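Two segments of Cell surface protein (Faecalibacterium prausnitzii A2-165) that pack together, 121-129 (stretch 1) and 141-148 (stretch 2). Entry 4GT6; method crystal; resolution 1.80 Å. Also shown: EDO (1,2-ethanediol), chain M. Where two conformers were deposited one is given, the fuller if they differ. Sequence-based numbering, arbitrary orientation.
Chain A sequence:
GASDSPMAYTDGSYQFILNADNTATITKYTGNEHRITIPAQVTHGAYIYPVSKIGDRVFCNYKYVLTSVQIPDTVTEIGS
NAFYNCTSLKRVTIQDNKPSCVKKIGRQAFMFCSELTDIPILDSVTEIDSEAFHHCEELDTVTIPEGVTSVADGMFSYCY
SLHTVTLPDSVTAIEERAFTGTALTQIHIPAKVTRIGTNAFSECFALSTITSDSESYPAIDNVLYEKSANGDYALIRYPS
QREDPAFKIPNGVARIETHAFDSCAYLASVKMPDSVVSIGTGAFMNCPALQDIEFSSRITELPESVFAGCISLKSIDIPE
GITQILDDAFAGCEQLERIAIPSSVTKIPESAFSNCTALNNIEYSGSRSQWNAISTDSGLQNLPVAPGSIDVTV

Stretch 1, residues 121-129: ILDSVTEID
Stretch 2 141-148: TVTIPEGV

No direct hydrogen bond joins these two segments; the polar link between them is a single water, which donates to Val 125 O at 2.7 Å and to Glu 146 O at 2.9 Å and so satisfies two carbonyls that have no amide partner across the contact. Everything else is packing, with 387 Å² buried over both sides.

The segments run in the same direction, and each contains a turn. In the first, a 3-10 segment includes Ile 121 (phi/psi -60/-14) and Leu 122 (-83/-17), and a type I turn spans Leu 122 to Val 125, with Asp 123 at -56/-33 and Ser 124 at -130/24. Its closing bond, Val 125 N to Leu 122 O, is weak at 3.5 Å. Val 125 (-71/145) and Thr 126 (-118/-19) then lead into a short strand, Glu 127 (-141/129) and Ile 128 (-133/122). The second segment begins as a strand, residues 141-143, with phi between -140 and -116 and psi between 120 and 143. Ile 144 (-91/121) leads to a type II turn from Pro 145 (-75/158) to Val 148 (-77/126), with Glu 146 (-59/135) and Gly 147 (117/-25) at its centre, closed by Val 148 N to Pro 145 O at 3.3 Å. The register narrows along the chains: the CA atoms of Leu 122 and Ile 144 lie 7.1 Å apart, those of Asp 123 and Pro 145 6.3 Å, and those of Thr 126 and Val 148 4.6 Å.

Leu 122 points toward the second segment with an off-well chi1 of -129° and chi2 of 55°. Its CD2 lies 3.7 Å from Val 142 CG1 (chi1 t) and 4.1 Å from Ile 144 CD1, so this methyl packs against both aliphatic neighbours. Ile 144 (m, m) leaves its backbone sideways, but its end comes nearer, and CD1 reaches 3.9 Å from Ile 128 CD1. Ile 128 (m, t) points toward the second segment, where buried methyl groups suit the absence of polar partners.

Pro 145, its ring C-gamma endo, lies over the first turn: its CG is 3.3 Å from Leu 122 O, and the same CG is 3.8 Å from Val 125 CG1. Proline suits the place because its ring presents a compact apolar surface to both. Val 125 (chi1 77°, p) also meets Val 148 (chi1 173°, t), CG1 to CG2 at 3.9 Å; Val 148 CG2 lies 3.4 Å from Val 125 O.

At the backbone angles of Gly 147, a side chain would jam against the carbonyl of Glu 146, which by itself calls for glycine. Nearby, Thr 126 O lies 3.6 Å from Val 148 CA. Thr 126 (p) is partly exposed, which suits its mixed side chain. Asp 123 (m) and Glu 127 (m, t, chi3 79°) point away from the second segment, and both residues are exposed; Asp 123 OD2 accepts a 2.7 Å hydrogen bond from O2 of 1,2-ethanediol, probably from the crystallisation liquor.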

# COMPACT_ATOMS: atom_id res chain seq x y z
N ILE A 121 19.52 -6.07 -8.25
CA ILE A 121 19.88 -4.65 -8.20
C ILE A 121 19.57 -4.02 -6.80
O ILE A 121 20.04 -2.92 -6.51
CB ILE A 121 19.17 -3.87 -9.33
CG1 ILE A 121 17.65 -4.06 -9.27
CG2 ILE A 121 19.72 -4.29 -10.70
CD1 ILE A 121 16.89 -2.96 -9.79
N LEU A 122 18.79 -4.71 -5.95
CA LEU A 122 18.40 -4.22 -4.62
C LEU A 122 19.47 -4.45 -3.54
O LEU A 122 19.42 -3.83 -2.48
CB LEU A 122 17.11 -4.95 -4.24
CG LEU A 122 15.95 -4.11 -3.76
CD1 LEU A 122 15.57 -3.03 -4.77
CD2 LEU A 122 14.78 -4.97 -3.48
N ASP A 123 20.43 -5.34 -3.79
CA ASP A 123 21.42 -5.78 -2.82
C ASP A 123 22.28 -4.68 -2.14
O ASP A 123 22.64 -4.86 -0.98
CB ASP A 123 22.34 -6.85 -3.45
CG ASP A 123 21.60 -8.12 -3.91
OD1 ASP A 123 20.45 -8.34 -3.46
OD2 ASP A 123 22.15 -8.85 -4.75
N SER A 124 22.61 -3.56 -2.82
CA SER A 124 23.44 -2.52 -2.18
C SER A 124 22.83 -1.10 -2.30
O SER A 124 23.53 -0.10 -2.17
CB SER A 124 24.86 -2.55 -2.74
OG SER A 124 24.85 -2.23 -4.12
N VAL A 125 21.52 -1.04 -2.49
CA VAL A 125 20.78 0.21 -2.66
C VAL A 125 20.70 0.98 -1.32
O VAL A 125 20.67 0.36 -0.25
CB VAL A 125 19.37 -0.10 -3.25
CG1 VAL A 125 18.40 -0.68 -2.22
CG2 VAL A 125 18.79 1.11 -3.95
N THR A 126 20.73 2.32 -1.38
CA THR A 126 20.61 3.16 -0.19
C THR A 126 19.36 4.02 -0.32
O THR A 126 18.91 4.57 0.67
CB THR A 126 21.85 4.00 0.08
OG1 THR A 126 22.10 4.85 -1.03
CG2 THR A 126 23.08 3.16 0.47
N GLU A 127 18.83 4.19 -1.56
CA GLU A 127 17.64 5.03 -1.78
C GLU A 127 16.75 4.40 -2.82
O GLU A 127 17.22 4.04 -3.89
CB GLU A 127 18.01 6.45 -2.28
CG GLU A 127 18.86 7.29 -1.34
CD GLU A 127 19.22 8.62 -1.98
OE1 GLU A 127 18.35 9.53 -1.98
OE2 GLU A 127 20.32 8.72 -2.56
N ILE A 128 15.48 4.27 -2.49
CA ILE A 128 14.46 3.75 -3.42
C ILE A 128 13.28 4.71 -3.33
O ILE A 128 12.72 4.89 -2.22
CB ILE A 128 14.03 2.28 -3.16
CG1 ILE A 128 15.21 1.33 -2.90
CG2 ILE A 128 13.19 1.81 -4.33
CD1 ILE A 128 14.76 -0.08 -2.28
N ASP A 129 12.89 5.32 -4.45
CA ASP A 129 11.84 6.32 -4.41
C ASP A 129 10.45 5.73 -4.63
O ASP A 129 10.30 4.53 -4.86
CB ASP A 129 12.12 7.45 -5.41
CG ASP A 129 11.75 8.86 -4.94
OD1 ASP A 129 10.86 9.00 -4.02
OD2 ASP A 129 12.29 9.84 -5.53
N THR A 141 9.74 -12.55 -2.54
CA THR A 141 10.40 -12.14 -1.29
C THR A 141 11.31 -10.99 -1.60
O THR A 141 11.93 -10.97 -2.68
CB THR A 141 11.20 -13.28 -0.62
OG1 THR A 141 12.38 -13.55 -1.39
CG2 THR A 141 10.40 -14.55 -0.38
N VAL A 142 11.39 -10.03 -0.68
CA VAL A 142 12.25 -8.86 -0.85
C VAL A 142 13.02 -8.61 0.43
O VAL A 142 12.42 -8.63 1.51
CB VAL A 142 11.44 -7.60 -1.27
CG1 VAL A 142 12.29 -6.34 -1.16
CG2 VAL A 142 10.89 -7.74 -2.69
N THR A 143 14.31 -8.35 0.31
CA THR A 143 15.15 -7.94 1.43
C THR A 143 15.63 -6.53 1.14
O THR A 143 16.30 -6.29 0.13
CB THR A 143 16.31 -8.92 1.70
OG1 THR A 143 15.78 -10.20 2.04
CG2 THR A 143 17.22 -8.45 2.84
N ILE A 144 15.28 -5.59 2.02
CA ILE A 144 15.72 -4.20 1.91
C ILE A 144 17.02 -4.10 2.71
O ILE A 144 17.03 -4.46 3.89
CB ILE A 144 14.61 -3.21 2.37
CG1 ILE A 144 13.33 -3.32 1.49
CG2 ILE A 144 15.13 -1.76 2.42
CD1 ILE A 144 13.50 -3.00 -0.09
N PRO A 145 18.15 -3.70 2.09
CA PRO A 145 19.43 -3.68 2.82
C PRO A 145 19.59 -2.54 3.81
O PRO A 145 18.95 -1.49 3.68
CB PRO A 145 20.48 -3.52 1.71
CG PRO A 145 19.78 -2.75 0.66
CD PRO A 145 18.35 -3.27 0.68
N GLU A 146 20.50 -2.76 4.80
CA GLU A 146 20.85 -1.75 5.79
C GLU A 146 21.38 -0.52 5.05
O GLU A 146 22.14 -0.66 4.09
CB GLU A 146 21.86 -2.31 6.83
CG GLU A 146 21.29 -3.38 7.76
CD GLU A 146 20.29 -2.95 8.83
OE1 GLU A 146 20.09 -1.73 9.00
OE2 GLU A 146 19.69 -3.84 9.48
N GLY A 147 20.92 0.66 5.44
CA GLY A 147 21.32 1.89 4.74
C GLY A 147 20.13 2.57 4.11
O GLY A 147 20.14 3.79 3.94
N VAL A 148 19.06 1.80 3.80
CA VAL A 148 17.80 2.37 3.33
C VAL A 148 17.08 2.96 4.56
O VAL A 148 16.91 2.25 5.55
CB VAL A 148 16.93 1.35 2.57
CG1 VAL A 148 15.56 1.96 2.26
CG2 VAL A 148 17.62 0.91 1.26
C1 EDO M . 24.14 -9.50 -8.69
O1 EDO M . 24.88 -10.52 -9.36
C2 EDO M . 24.45 -9.43 -7.18
O2 EDO M . 24.00 -8.19 -6.61
O HOH W 1 22.67 -0.59 1.25